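Local atomic coordinates of prolyl 4-hydroxylase alpha subunit Fe(2+) 2OG dioxygenase domain-containing protein (Burkholderia ambifaria, PDB entry 3W20), a protein that probably acts as a metal- and 2-oxoglutarate-dependent dioxygenase on N-substituted L-amino acids and carries zinc at its metal site in this crystal. Residues 194-199 / 243-248; 8-13 / 226-231; 174-179 / 239-244; 182-187 / 254-259; 83-88 / 161-166. One frame throughout, in Å; residues are numbered along the deposited sequence. Where two conformers were deposited one is given.

Overall arrangement
Contacts 1, 3 and 4 are buried in the double-stranded beta-helix; contact 2 is partly buried at its side and contact 5 lies at the surface. Contact 1 supplies the zinc ligand His246. Contact 3, centred about 10 Å from it, shares Lys243 and Asn244 and brings Phe240 against His246. Contact 2 has its centre about 10 Å from contact 1; there strand 227-230, neighbour of strand 193-196, meets the start of the chain. Contact 4 uses the same strand 178-185 as contact 3, with centres about 20 Å apart, and holds Arg255 and Thr257 of the 2-oxoglutarate site. Contact 5 lies about 30 Å, centre to centre, from contact 4, across the chain's centre.

Contact 1 (194-199 / 243-248). With ZN (zinc ion), chain C.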
# COMPACT_ATOMS: atom_id res chain seq x y z
N VAL A 194 1.64 -12.97 30.06
CA VAL A 194 1.16 -14.31 30.35
C VAL A 194 0.93 -14.99 28.96
O VAL A 194 0.42 -14.37 28.02
CB VAL A 194 -0.14 -14.27 31.13
CG1 VAL A 194 -0.61 -15.68 31.34
CG2 VAL A 194 0.17 -13.60 32.48
N MSE A 195 1.30 -16.27 28.85
CA MSE A 195 1.14 -17.00 27.58
C MSE A 195 0.45 -18.33 27.96
O MSE A 195 0.96 -19.09 28.84
CB MSE A 195 2.57 -17.18 26.93
CG MSE A 195 2.30 -18.09 25.76
SE MSE A 195 4.08 -18.23 24.81
CE MSE A 195 5.11 -19.34 25.84
N TRP A 196 -0.73 -18.62 27.33
CA TRP A 196 -1.38 -19.86 27.56
C TRP A 196 -1.17 -20.93 26.49
O TRP A 196 -0.90 -20.62 25.31
CB TRP A 196 -2.88 -19.63 27.61
CG TRP A 196 -3.37 -18.75 28.77
CD1 TRP A 196 -3.89 -19.18 30.01
CD2 TRP A 196 -3.44 -17.29 28.82
NE1 TRP A 196 -4.26 -18.09 30.78
CE2 TRP A 196 -4.05 -16.95 30.13
CE3 TRP A 196 -3.20 -16.29 27.93
CZ2 TRP A 196 -4.26 -15.62 30.50
CZ3 TRP A 196 -3.40 -14.96 28.32
CH2 TRP A 196 -3.96 -14.65 29.56
N ASP A 197 -1.31 -22.20 26.91
CA ASP A 197 -1.29 -23.34 26.00
C ASP A 197 -2.64 -23.51 25.31
O ASP A 197 -3.47 -24.45 25.54
CB ASP A 197 -0.77 -24.57 26.77
CG ASP A 197 -0.85 -25.83 25.97
OD1 ASP A 197 -0.70 -25.75 24.74
OD2 ASP A 197 -1.14 -26.87 26.59
N ASN A 198 -2.93 -22.50 24.49
CA ASN A 198 -4.22 -22.39 23.79
C ASN A 198 -3.97 -21.64 22.48
O ASN A 198 -3.36 -20.61 22.51
CB ASN A 198 -5.24 -21.63 24.64
CG ASN A 198 -6.58 -21.48 23.95
OD1 ASN A 198 -6.74 -20.70 23.00
ND2 ASN A 198 -7.58 -22.28 24.42
N ARG A 199 -4.37 -22.24 21.36
CA ARG A 199 -4.15 -21.56 20.03
C ARG A 199 -5.40 -21.38 19.25
O ARG A 199 -5.89 -22.31 18.56
CB ARG A 199 -3.13 -22.40 19.19
CG ARG A 199 -1.78 -22.62 19.76
CD ARG A 199 -0.95 -23.45 18.66
NE ARG A 199 0.32 -22.98 18.93
CZ ARG A 199 1.32 -22.81 18.10
NH1 ARG A 199 1.31 -23.14 16.80
NH2 ARG A 199 2.33 -22.33 18.66
N LYS A 243 1.34 -17.71 18.01
CA LYS A 243 -0.02 -18.27 17.88
C LYS A 243 -0.68 -18.65 19.25
O LYS A 243 -1.93 -18.85 19.28
CB LYS A 243 0.04 -19.47 16.92
CG LYS A 243 0.05 -18.89 15.49
CD LYS A 243 0.02 -20.03 14.49
CE LYS A 243 -1.17 -21.01 14.56
NZ LYS A 243 -2.51 -20.29 14.44
N ASN A 244 0.16 -18.86 20.27
CA ASN A 244 -0.35 -19.12 21.65
C ASN A 244 -0.99 -17.85 22.14
O ASN A 244 -0.42 -16.76 21.98
CB ASN A 244 0.80 -19.50 22.55
CG ASN A 244 1.50 -20.76 22.08
OD1 ASN A 244 0.90 -21.71 21.77
ND2 ASN A 244 2.78 -20.77 22.17
N LEU A 245 -2.18 -18.00 22.71
CA LEU A 245 -2.83 -16.86 23.36
C LEU A 245 -1.87 -16.19 24.40
O LEU A 245 -1.13 -16.86 25.14
CB LEU A 245 -4.12 -17.38 24.00
CG LEU A 245 -5.02 -16.21 24.27
CD1 LEU A 245 -5.77 -15.84 23.01
CD2 LEU A 245 -5.92 -16.62 25.43
N HIS A 246 -1.85 -14.85 24.41
CA HIS A 246 -1.04 -14.17 25.44
C HIS A 246 -1.52 -12.78 25.72
O HIS A 246 -2.23 -12.22 24.91
CB HIS A 246 0.44 -14.08 24.95
CG HIS A 246 0.62 -13.46 23.58
ND1 HIS A 246 0.43 -14.15 22.42
CD2 HIS A 246 1.08 -12.21 23.24
CE1 HIS A 246 0.72 -13.32 21.36
NE2 HIS A 246 1.16 -12.13 21.88
N ALA A 247 -1.01 -12.14 26.79
CA ALA A 247 -1.57 -10.83 27.15
C ALA A 247 -0.52 -10.14 27.94
O ALA A 247 0.24 -10.81 28.61
CB ALA A 247 -2.82 -11.07 28.02
N ILE A 248 -0.45 -8.81 27.85
CA ILE A 248 0.54 -8.02 28.65
C ILE A 248 -0.27 -7.52 29.91
O ILE A 248 -1.39 -7.02 29.77
CB ILE A 248 1.10 -6.79 27.84
CG1 ILE A 248 1.88 -7.23 26.60
CG2 ILE A 248 2.06 -6.00 28.72
CD1 ILE A 248 2.95 -8.27 26.96
ZN ZN C . 1.09 -10.53 20.46
O HOH W 1 0.51 -24.48 22.73
O HOH W 2 4.05 -23.00 21.37
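Val194 and Ala247 form an antiparallel hydrogen-bonded pair, Val194 N to Ala247 O 3.0 Å, in short strands whose directions differ by 171°. Pairing continues through Trp196 N to Leu245 O at 2.8 Å, and past the strand end Leu245 N donates to Asn198 O. The Trp196 indole meets segment 243-248 with its six-membered rim: CE3 lies 3.7 Å from Leu245 CD2, while Ala247 CB sits in the ring plane, 3.9 Å from CZ3. Arg199 NE donates to Asn244 OD1 at 3.2 Å. The oxygen is in the guanidinium plane, but NE stands 46° out of the amide plane. Lys243 CB lies over the centre of that guanidinium, whose NH1 and NH2 bond to Pro175 O and Gln241 OE1; the Lys243 ammonium pairs with Asp158. One water donates to both Asp197 OD1 and Asn244 OD1. On the sheet face shared with selenomethionine Met195, His246 turns CG between its backbone N and carbonyl carbon (chi1 53°). Its ND1 donates in the ring plane to Asn244 O at 2.8 Å, and NE2 binds zinc at 2.1 Å; His155 and Asp157 are the other protein ligands. Held at both nitrogens, the imidazole is fixed in rotation, consistent with NE2 offering its lone pair to the metal and the Asn244 carbonyl serving as a second-shell element of the site.

Contact 2 (8-13 / 226-231)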
# COMPACT_ATOMS: atom_id res chain seq x y z
N GLN A 8 17.00 -18.13 28.90
CA GLN A 8 16.12 -19.10 29.62
C GLN A 8 15.13 -19.67 28.61
O GLN A 8 14.40 -18.92 27.92
CB GLN A 8 15.34 -18.44 30.75
CG GLN A 8 16.20 -17.82 31.90
CD GLN A 8 17.06 -18.87 32.63
OE1 GLN A 8 16.56 -19.92 33.02
NE2 GLN A 8 18.39 -18.58 32.82
N LEU A 9 15.09 -20.99 28.52
CA LEU A 9 14.22 -21.60 27.51
C LEU A 9 13.01 -22.25 28.21
O LEU A 9 13.17 -23.13 29.07
CB LEU A 9 15.04 -22.62 26.71
CG LEU A 9 14.47 -23.33 25.49
CD1 LEU A 9 15.71 -23.70 24.67
CD2 LEU A 9 13.68 -24.60 25.86
N MSE A 10 11.78 -21.84 27.86
CA MSE A 10 10.60 -22.27 28.60
C MSE A 10 9.73 -23.14 27.77
O MSE A 10 9.42 -22.79 26.63
CB MSE A 10 9.74 -21.08 29.04
CG MSE A 10 10.27 -19.76 28.50
SE MSE A 10 11.58 -19.04 29.81
CE MSE A 10 10.02 -18.93 30.87
N ARG A 11 9.28 -24.28 28.33
CA ARG A 11 8.20 -25.08 27.71
C ARG A 11 7.13 -25.23 28.73
O ARG A 11 7.44 -25.33 29.93
CB ARG A 11 8.76 -26.48 27.39
CG ARG A 11 9.51 -26.54 26.10
CD ARG A 11 8.49 -26.34 24.98
NE ARG A 11 8.35 -27.48 24.13
CZ ARG A 11 7.79 -27.47 22.93
NH1 ARG A 11 7.19 -26.35 22.39
NH2 ARG A 11 7.76 -28.63 22.30
N PHE A 12 5.88 -25.27 28.30
CA PHE A 12 4.75 -25.49 29.22
C PHE A 12 5.00 -26.66 30.18
O PHE A 12 5.44 -27.71 29.77
CB PHE A 12 3.40 -25.74 28.46
CG PHE A 12 2.91 -24.54 27.69
CD1 PHE A 12 2.43 -23.42 28.37
CD2 PHE A 12 3.01 -24.51 26.29
CE1 PHE A 12 1.97 -22.31 27.68
CE2 PHE A 12 2.62 -23.37 25.59
CZ PHE A 12 2.15 -22.25 26.28
N GLY A 13 4.68 -26.42 31.47
CA GLY A 13 4.74 -27.47 32.52
C GLY A 13 6.14 -27.94 32.94
O GLY A 13 6.24 -28.89 33.75
N ALA A 226 -2.54 -24.67 30.57
CA ALA A 226 -1.28 -24.37 31.24
C ALA A 226 -0.85 -22.94 30.84
O ALA A 226 -1.03 -22.52 29.70
CB ALA A 226 -0.20 -25.41 30.95
N LYS A 227 -0.25 -22.20 31.80
CA LYS A 227 0.25 -20.88 31.44
C LYS A 227 1.70 -20.69 31.86
O LYS A 227 2.14 -21.28 32.86
CB LYS A 227 -0.69 -19.73 31.92
CG LYS A 227 -0.55 -19.40 33.34
CD LYS A 227 -1.64 -18.42 33.78
CE LYS A 227 -1.55 -18.43 35.29
NZ LYS A 227 -2.55 -17.47 35.86
N ILE A 228 2.43 -19.87 31.09
CA ILE A 228 3.79 -19.44 31.40
C ILE A 228 3.67 -17.98 31.70
O ILE A 228 3.17 -17.19 30.86
CB ILE A 228 4.65 -19.62 30.15
CG1 ILE A 228 4.79 -21.11 29.88
CG2 ILE A 228 6.00 -18.98 30.35
CD1 ILE A 228 5.55 -21.40 28.60
N MSE A 229 4.04 -17.56 32.93
CA MSE A 229 4.16 -16.12 33.24
C MSE A 229 5.59 -15.62 33.09
O MSE A 229 6.52 -16.17 33.63
CB MSE A 229 3.53 -15.79 34.62
CG MSE A 229 2.01 -15.96 34.53
SE MSE A 229 1.22 -15.77 36.34
CE MSE A 229 2.18 -14.14 36.85
N LEU A 230 5.78 -14.55 32.29
CA LEU A 230 7.09 -14.01 31.99
C LEU A 230 7.13 -12.56 32.52
O LEU A 230 6.09 -11.91 32.49
CB LEU A 230 7.21 -13.93 30.46
CG LEU A 230 7.25 -15.23 29.66
CD1 LEU A 230 7.42 -14.93 28.18
CD2 LEU A 230 8.43 -16.03 30.17
N LYS A 231 8.27 -12.14 33.06
CA LYS A 231 8.45 -10.75 33.47
C LYS A 231 9.75 -10.28 32.84
O LYS A 231 10.80 -10.22 33.51
CB LYS A 231 8.59 -10.65 35.01
CG LYS A 231 7.41 -11.12 35.87
CD LYS A 231 6.20 -10.20 35.82
CE LYS A 231 5.31 -10.44 37.07
NZ LYS A 231 4.09 -9.60 37.12
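Phe12 and Ile228 set their side chains at about a right angle, the isoleucine branch ending over one face of the ring. Ile228 CD1 is 4.0 Å from the Phe12 ring centroid and 22° off the ring normal, a CH-pi contact displaced toward the rim. Ile228 CD1 is anti to CA (chi2 177°), and CG1 itself touches Phe12 CD1 at 3.6 Å. The same rim carbon, Phe12 CD1, has Ala226 CB 4.2 Å away. The contact joins the two sheets of the fold: strand 4-10 and the loop after it, which holds Phe12, adjoin the larger sheet, and strand 227-230 is, within this chain, an outer strand of the three-stranded one, beside strand 193-196. The backbones stay well separated, with 6.5 Å between Phe12 CA and Ala226 CA, so side chains carry the contact. On its other branch, Ile228 CG2 lies 4.1 Å from CE of the selenomethionine Met10. That chain is bent at chi2 and chi3 and crosses both Ile228 and Leu230 obliquely. Its CE to Leu230 CD2 spacing of 3.4 Å is tighter than usual, and with chi1 nearly eclipsed at 5° both contacts of this methyl are doubtful. Phe12 N is tied to Asp36 OD2, and the ring also touches Asp197.

Contact 3 (174-179 / 239-244); sequences FPRQLG and LFQSKN
Gly179 and Phe240 pair through two backbone hydrogen bonds, Gly179 N to Phe240 O at 2.9 Å and Phe240 N to Gly179 O at 3.0 Å. This antiparallel strand pair of the double-stranded beta-helix is flanked by type I beta turns, Phe174-Gln177 before strand 178-185 and Gln241-Asn244 at the end of strand 236-241; here Ser242 N donates to Gln177 O at 2.9 Å, and a water links Pro175 O, Gln177 O and Lys243 N. Among side chains, Arg176 NH2 donates to Gln241 OE1 at 2.9 Å. The oxygen lies in the guanidinium plane and offers a lone pair in its own amide plane, although the two planes stand 86° apart. A CH-pi contact joins Gly179 to Phe240: with Phe240 CG between backbone N and carbonyl carbon (chi1 61°), Gly179 CA lies off-centre over the ring, 4.2 Å from its centroid. Around this junction, Leu178 packs on helix 23-31, Gln177 and Ser242 touch Phe261 of strand 255-265, and the Phe240 ring meets the zinc ligand His246 edge-to-face.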
# COMPACT_ATOMS: atom_id res chain seq x y z
N PHE A 174 1.47 -19.85 9.59
CA PHE A 174 2.79 -20.41 9.87
C PHE A 174 2.77 -20.84 11.31
O PHE A 174 2.66 -19.98 12.23
CB PHE A 174 3.85 -19.32 9.67
CG PHE A 174 4.06 -18.97 8.19
CD1 PHE A 174 5.13 -19.51 7.48
CD2 PHE A 174 3.11 -18.23 7.49
CE1 PHE A 174 5.33 -19.21 6.12
CE2 PHE A 174 3.24 -18.01 6.10
CZ PHE A 174 4.38 -18.50 5.43
N PRO A 175 2.75 -22.17 11.58
CA PRO A 175 2.51 -22.54 13.00
C PRO A 175 3.61 -22.13 13.96
O PRO A 175 3.37 -21.98 15.16
CB PRO A 175 2.42 -24.10 12.95
CG PRO A 175 3.00 -24.47 11.61
CD PRO A 175 2.85 -23.34 10.67
N ARG A 176 4.82 -21.86 13.46
CA ARG A 176 5.87 -21.40 14.30
C ARG A 176 6.12 -19.89 14.20
O ARG A 176 7.25 -19.43 14.40
CB ARG A 176 7.19 -22.19 14.11
CG ARG A 176 7.00 -23.72 14.19
CD ARG A 176 6.32 -24.16 15.52
NE ARG A 176 5.56 -25.39 15.23
CZ ARG A 176 4.49 -25.78 15.92
NH1 ARG A 176 3.87 -26.88 15.56
NH2 ARG A 176 4.05 -25.14 17.00
N GLN A 177 5.11 -19.10 13.78
CA GLN A 177 5.33 -17.63 13.69
C GLN A 177 5.86 -17.18 15.06
O GLN A 177 5.29 -17.57 16.10
CB GLN A 177 4.01 -16.95 13.41
CG GLN A 177 4.12 -15.37 13.42
CD GLN A 177 2.83 -14.71 12.94
OE1 GLN A 177 2.22 -15.14 11.97
NE2 GLN A 177 2.54 -13.53 13.52
N LEU A 178 6.90 -16.31 15.06
CA LEU A 178 7.45 -15.88 16.36
C LEU A 178 7.17 -14.43 16.57
O LEU A 178 7.24 -13.67 15.59
CB LEU A 178 8.97 -16.08 16.40
CG LEU A 178 9.33 -17.52 16.05
CD1 LEU A 178 10.86 -17.60 16.08
CD2 LEU A 178 8.65 -18.57 17.00
N GLY A 179 6.93 -14.03 17.83
CA GLY A 179 7.02 -12.60 18.18
C GLY A 179 8.40 -12.42 18.84
O GLY A 179 8.91 -13.36 19.49
N LEU A 239 11.39 -14.06 22.90
CA LEU A 239 11.07 -14.69 21.61
C LEU A 239 10.04 -15.78 21.94
O LEU A 239 10.22 -16.52 22.95
CB LEU A 239 12.30 -15.29 21.04
CG LEU A 239 13.46 -14.31 20.76
CD1 LEU A 239 14.68 -15.15 20.48
CD2 LEU A 239 13.01 -13.57 19.51
N PHE A 240 8.88 -15.77 21.27
CA PHE A 240 7.90 -16.73 21.62
C PHE A 240 7.03 -17.12 20.44
O PHE A 240 6.99 -16.41 19.42
CB PHE A 240 6.92 -16.19 22.72
CG PHE A 240 6.14 -14.97 22.30
CD1 PHE A 240 4.77 -15.04 22.04
CD2 PHE A 240 6.79 -13.72 22.24
CE1 PHE A 240 4.06 -13.87 21.64
CE2 PHE A 240 6.09 -12.56 21.85
CZ PHE A 240 4.74 -12.62 21.58
N GLN A 241 6.33 -18.25 20.62
CA GLN A 241 5.43 -18.69 19.53
C GLN A 241 4.16 -17.86 19.59
O GLN A 241 3.29 -17.99 20.53
CB GLN A 241 5.15 -20.21 19.57
CG GLN A 241 6.41 -20.99 19.35
CD GLN A 241 6.08 -22.46 18.99
OE1 GLN A 241 5.18 -22.70 18.18
NE2 GLN A 241 6.78 -23.40 19.55
N SER A 242 3.93 -16.98 18.58
CA SER A 242 2.92 -15.96 18.78
C SER A 242 1.48 -16.46 18.53
O SER A 242 0.51 -15.76 18.83
CB SER A 242 3.24 -14.71 17.95
OG SER A 242 3.02 -14.96 16.56
N LYS A 243 1.34 -17.71 18.01
CA LYS A 243 -0.02 -18.27 17.88
C LYS A 243 -0.68 -18.65 19.25
O LYS A 243 -1.93 -18.85 19.28
CB LYS A 243 0.04 -19.47 16.92
CG LYS A 243 0.05 -18.89 15.49
CD LYS A 243 0.02 -20.03 14.49
CE LYS A 243 -1.17 -21.01 14.56
NZ LYS A 243 -2.51 -20.29 14.44
N ASN A 244 0.16 -18.86 20.27
CA ASN A 244 -0.35 -19.12 21.65
C ASN A 244 -0.99 -17.85 22.14
O ASN A 244 -0.42 -16.76 21.98
CB ASN A 244 0.80 -19.50 22.55
CG ASN A 244 1.50 -20.76 22.08
OD1 ASN A 244 0.90 -21.71 21.77
ND2 ASN A 244 2.78 -20.77 22.17
O HOH W 3 3.28 -19.47 16.66

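Contact 4 (182-187 / 254-259)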
# COMPACT_ATOMS: atom_id res chain seq x y z
N LEU A 182 12.17 -6.58 22.47
CA LEU A 182 13.26 -6.21 23.39
C LEU A 182 12.64 -5.19 24.36
O LEU A 182 12.00 -4.23 23.91
CB LEU A 182 14.36 -5.54 22.59
CG LEU A 182 15.47 -4.90 23.49
CD1 LEU A 182 16.23 -5.92 24.35
CD2 LEU A 182 16.44 -4.23 22.51
N THR A 183 12.78 -5.44 25.67
CA THR A 183 12.20 -4.50 26.66
C THR A 183 13.29 -3.44 26.92
O THR A 183 14.49 -3.76 27.07
CB THR A 183 11.75 -5.25 27.94
OG1 THR A 183 10.70 -6.17 27.58
CG2 THR A 183 11.09 -4.24 28.94
N ILE A 184 12.84 -2.21 26.87
CA ILE A 184 13.72 -1.02 27.05
C ILE A 184 13.50 -0.35 28.42
O ILE A 184 14.48 -0.07 29.13
CB ILE A 184 13.48 -0.01 25.91
CG1 ILE A 184 13.92 -0.62 24.55
CG2 ILE A 184 14.32 1.26 26.12
CD1 ILE A 184 15.38 -1.00 24.41
N GLN A 185 12.22 -0.10 28.76
CA GLN A 185 11.79 0.44 30.08
C GLN A 185 10.69 -0.39 30.68
O GLN A 185 9.64 -0.59 30.05
CB GLN A 185 11.30 1.91 29.87
CG GLN A 185 10.72 2.58 31.11
CD GLN A 185 10.41 4.05 30.91
OE1 GLN A 185 10.25 4.54 29.80
NE2 GLN A 185 10.33 4.77 32.01
N GLY A 186 10.87 -0.82 31.94
CA GLY A 186 9.85 -1.70 32.55
C GLY A 186 8.92 -0.86 33.38
O GLY A 186 9.33 0.22 33.83
N ALA A 187 7.68 -1.31 33.56
CA ALA A 187 6.68 -0.62 34.37
C ALA A 187 7.07 -0.75 35.85
O ALA A 187 7.78 -1.72 36.25
CB ALA A 187 5.28 -1.22 34.12
N THR A 254 5.00 3.86 32.70
CA THR A 254 5.41 3.64 31.32
C THR A 254 6.34 2.41 31.11
O THR A 254 7.38 2.25 31.79
CB THR A 254 6.00 4.93 30.69
OG1 THR A 254 5.06 6.02 30.89
CG2 THR A 254 6.20 4.73 29.17
N ARG A 255 5.95 1.59 30.12
CA ARG A 255 6.74 0.43 29.68
C ARG A 255 7.13 0.73 28.22
O ARG A 255 6.28 1.16 27.44
CB ARG A 255 5.90 -0.85 29.79
CG ARG A 255 6.60 -2.18 29.46
CD ARG A 255 5.57 -3.29 29.57
NE ARG A 255 6.05 -4.61 29.11
CZ ARG A 255 5.75 -5.18 27.93
NH1 ARG A 255 4.92 -4.61 27.05
NH2 ARG A 255 6.25 -6.39 27.66
N ARG A 256 8.40 0.58 27.87
CA ARG A 256 8.76 0.70 26.45
C ARG A 256 9.39 -0.59 25.94
O ARG A 256 10.24 -1.15 26.63
CB ARG A 256 9.73 1.87 26.27
CG ARG A 256 9.00 3.20 26.40
CD ARG A 256 9.93 4.35 26.17
NE ARG A 256 11.01 4.37 27.12
CZ ARG A 256 12.23 4.72 26.78
NH1 ARG A 256 12.47 5.06 25.52
NH2 ARG A 256 13.19 4.71 27.68
N THR A 257 8.96 -1.03 24.75
CA THR A 257 9.55 -2.21 24.06
C THR A 257 9.72 -1.87 22.57
O THR A 257 9.12 -0.87 22.08
CB THR A 257 8.66 -3.49 24.17
OG1 THR A 257 7.49 -3.27 23.42
CG2 THR A 257 8.26 -3.75 25.65
N MSE A 258 10.51 -2.67 21.85
CA MSE A 258 10.63 -2.58 20.43
C MSE A 258 10.32 -3.97 19.96
O MSE A 258 10.88 -4.91 20.52
CB MSE A 258 12.21 -2.50 20.36
CG MSE A 258 12.76 -1.85 19.18
SE MSE A 258 14.59 -1.49 19.89
CE MSE A 258 14.12 -0.03 20.90
N GLY A 259 9.50 -4.16 18.94
CA GLY A 259 9.28 -5.59 18.51
C GLY A 259 9.01 -5.83 17.02
O GLY A 259 8.75 -4.93 16.24
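Ile184, Gln185 and Arg256 form a classic beta bulge in the antiparallel pairing of strands 178-185 and 255-265, beside the 2-oxoglutarate site of the double-stranded beta-helix. Arg256 O accepts two donors from the same face of its plane, Ile184 N at 2.8 Å and Gln185 N at 3.1 Å; the psi of -49° at Ile184 marks the extra residue. Arg256 N returns a bond to Gln185 O at 2.8 Å, on a lone pair. The side chains repeat this link: Arg256 NE donates to Gln185 OE1 at 2.8 Å, with amide and guanidinium planes 89° apart. Ile184 divides its branches, CG2 lying over the rim of the Arg256 guanidinium, 4.0 Å from NH2, and CG1 touching CE of selenomethionine Met258 at 3.7 Å. Arg256 makes a cation-pi contact with Trp52 of helix 48-52, whose side chain also touches Ile184 and Met258. On the other face, Thr257 CG2 is 3.9 Å from Thr183 OG1. The same methyl sits 3.6 Å above the guanidinium plane of Arg255, over its centre, and Arg255 is also in cation-pi contact with Tyr143. Arg255 and Thr257 bind 2-oxoglutarate together with Arg141 and Tyr143, though this chain holds none. An extended arginine braced by a methyl and an aromatic ring is consistent with a preformed cationic anchor for a carboxylate of the cosubstrate, as in related dioxygenases.

Contact 5 (83-88 / 161-166)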
# COMPACT_ATOMS: atom_id res chain seq x y z
N ARG A 83 -7.83 -5.91 11.45
CA ARG A 83 -9.15 -5.61 12.00
C ARG A 83 -10.11 -5.03 10.98
O ARG A 83 -11.36 -5.07 11.15
CB ARG A 83 -9.01 -4.79 13.28
CG ARG A 83 -8.47 -5.68 14.37
CD ARG A 83 -8.78 -5.14 15.76
NE ARG A 83 -7.67 -4.28 16.15
CZ ARG A 83 -6.54 -4.71 16.72
NH1 ARG A 83 -6.36 -6.02 17.00
NH2 ARG A 83 -5.60 -3.83 17.01
N GLU A 84 -9.58 -4.47 9.89
CA GLU A 84 -10.45 -3.78 8.95
C GLU A 84 -11.13 -4.72 7.93
O GLU A 84 -10.57 -5.77 7.55
CB GLU A 84 -9.61 -2.73 8.18
CG GLU A 84 -8.89 -1.73 9.06
CD GLU A 84 -9.82 -0.78 9.78
OE1 GLU A 84 -10.98 -0.56 9.33
OE2 GLU A 84 -9.41 -0.30 10.82
N GLN A 85 -12.29 -4.31 7.37
CA GLN A 85 -12.99 -5.13 6.44
C GLN A 85 -13.43 -4.33 5.21
O GLN A 85 -13.64 -3.05 5.30
CB GLN A 85 -14.25 -5.75 7.07
CG GLN A 85 -13.96 -6.39 8.41
CD GLN A 85 -15.05 -7.40 8.71
OE1 GLN A 85 -15.86 -7.18 9.58
NE2 GLN A 85 -15.08 -8.49 7.96
N GLY A 86 -13.52 -5.05 4.11
CA GLY A 86 -14.11 -4.51 2.86
C GLY A 86 -13.36 -3.28 2.35
O GLY A 86 -12.15 -3.28 2.29
N ASP A 87 -14.08 -2.19 2.01
CA ASP A 87 -13.38 -1.02 1.43
C ASP A 87 -12.45 -0.38 2.45
O ASP A 87 -11.43 0.22 2.04
CB ASP A 87 -14.35 0.05 0.87
CG ASP A 87 -15.19 0.72 1.96
OD1 ASP A 87 -15.73 0.03 2.84
OD2 ASP A 87 -15.31 1.96 1.94
N LYS A 88 -12.77 -0.47 3.72
CA LYS A 88 -11.84 0.05 4.75
C LYS A 88 -10.53 -0.77 4.81
O LYS A 88 -9.47 -0.21 5.18
CB LYS A 88 -12.47 0.16 6.13
CG LYS A 88 -13.65 1.16 6.15
CD LYS A 88 -14.58 0.82 7.31
CE LYS A 88 -15.47 2.01 7.72
NZ LYS A 88 -15.91 1.82 9.15
N TYR A 161 -4.67 -14.18 10.13
CA TYR A 161 -5.89 -13.91 10.85
C TYR A 161 -6.54 -12.53 10.56
O TYR A 161 -6.81 -11.77 11.44
CB TYR A 161 -5.68 -14.10 12.35
CG TYR A 161 -5.55 -15.53 12.80
CD1 TYR A 161 -5.44 -16.58 11.89
CD2 TYR A 161 -5.59 -15.83 14.12
CE1 TYR A 161 -5.31 -17.87 12.31
CE2 TYR A 161 -5.48 -17.12 14.57
CZ TYR A 161 -5.35 -18.15 13.67
OH TYR A 161 -5.24 -19.39 14.17
N GLY A 162 -6.83 -12.28 9.31
CA GLY A 162 -7.69 -11.12 8.95
C GLY A 162 -9.12 -11.35 9.41
O GLY A 162 -9.68 -12.48 9.31
N ARG A 163 -9.73 -10.30 9.92
CA ARG A 163 -11.15 -10.42 10.26
C ARG A 163 -12.01 -10.66 9.04
O ARG A 163 -13.02 -11.35 9.11
CB ARG A 163 -11.60 -9.18 11.02
CG ARG A 163 -13.05 -9.23 11.44
CD ARG A 163 -13.27 -8.04 12.37
NE ARG A 163 -12.74 -8.24 13.71
CZ ARG A 163 -12.26 -7.28 14.51
NH1 ARG A 163 -12.25 -5.98 14.18
NH2 ARG A 163 -11.86 -7.61 15.72
N ASP A 164 -11.67 -10.02 7.92
CA ASP A 164 -12.43 -10.22 6.68
C ASP A 164 -11.88 -11.42 5.98
O ASP A 164 -10.92 -11.28 5.25
CB ASP A 164 -12.31 -8.94 5.83
CG ASP A 164 -13.15 -8.99 4.56
OD1 ASP A 164 -13.42 -10.12 4.05
OD2 ASP A 164 -13.44 -7.89 4.01
N THR A 165 -12.49 -12.61 6.20
CA THR A 165 -11.87 -13.85 5.75
C THR A 165 -11.70 -13.87 4.26
O THR A 165 -10.69 -14.38 3.73
CB THR A 165 -12.76 -15.07 6.13
OG1 THR A 165 -13.13 -14.88 7.50
CG2 THR A 165 -11.93 -16.34 5.96
N VAL A 166 -12.69 -13.34 3.54
CA VAL A 166 -12.66 -13.49 2.09
C VAL A 166 -11.60 -12.58 1.45
O VAL A 166 -10.87 -13.00 0.55
CB VAL A 166 -14.03 -13.12 1.51
CG1 VAL A 166 -14.00 -13.09 -0.00
CG2 VAL A 166 -15.02 -14.18 1.98
O HOH W 4 -9.38 -8.22 7.55
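Gly86, in the N-cap position before helix 87-107, donates its N-H to Asp164 OD2 at 2.8 Å, so a loop carboxylate holds the turn leading into the helix. The bond uses the anti lone pair of OD2, and the Asp164 chi1 of -176° sends CG anti to its backbone N. Next to it the Gln85 amide stands 81° from the carboxylate plane, with NE2 packed 3.5 Å from Asp164 CB. Gln85 crosses Arg163 at about a right angle, Gln85 CD lying 3.8 Å from Arg163 CG. Arg163 NH1 makes a weak hydrogen bond to Arg83 O at 3.3 Å. A water bridges the two backbones, donating to Glu84 O and accepting from Asp164 N. Farther out, Arg163 NE forms a salt bridge to Asp207, and Asp87 packs on Val166 of the second subunit. The Asp164 carboxylate is itself gripped from within its own loop, since Asn167 ND2 is a second donor to the same OD2 that holds Gly86 N.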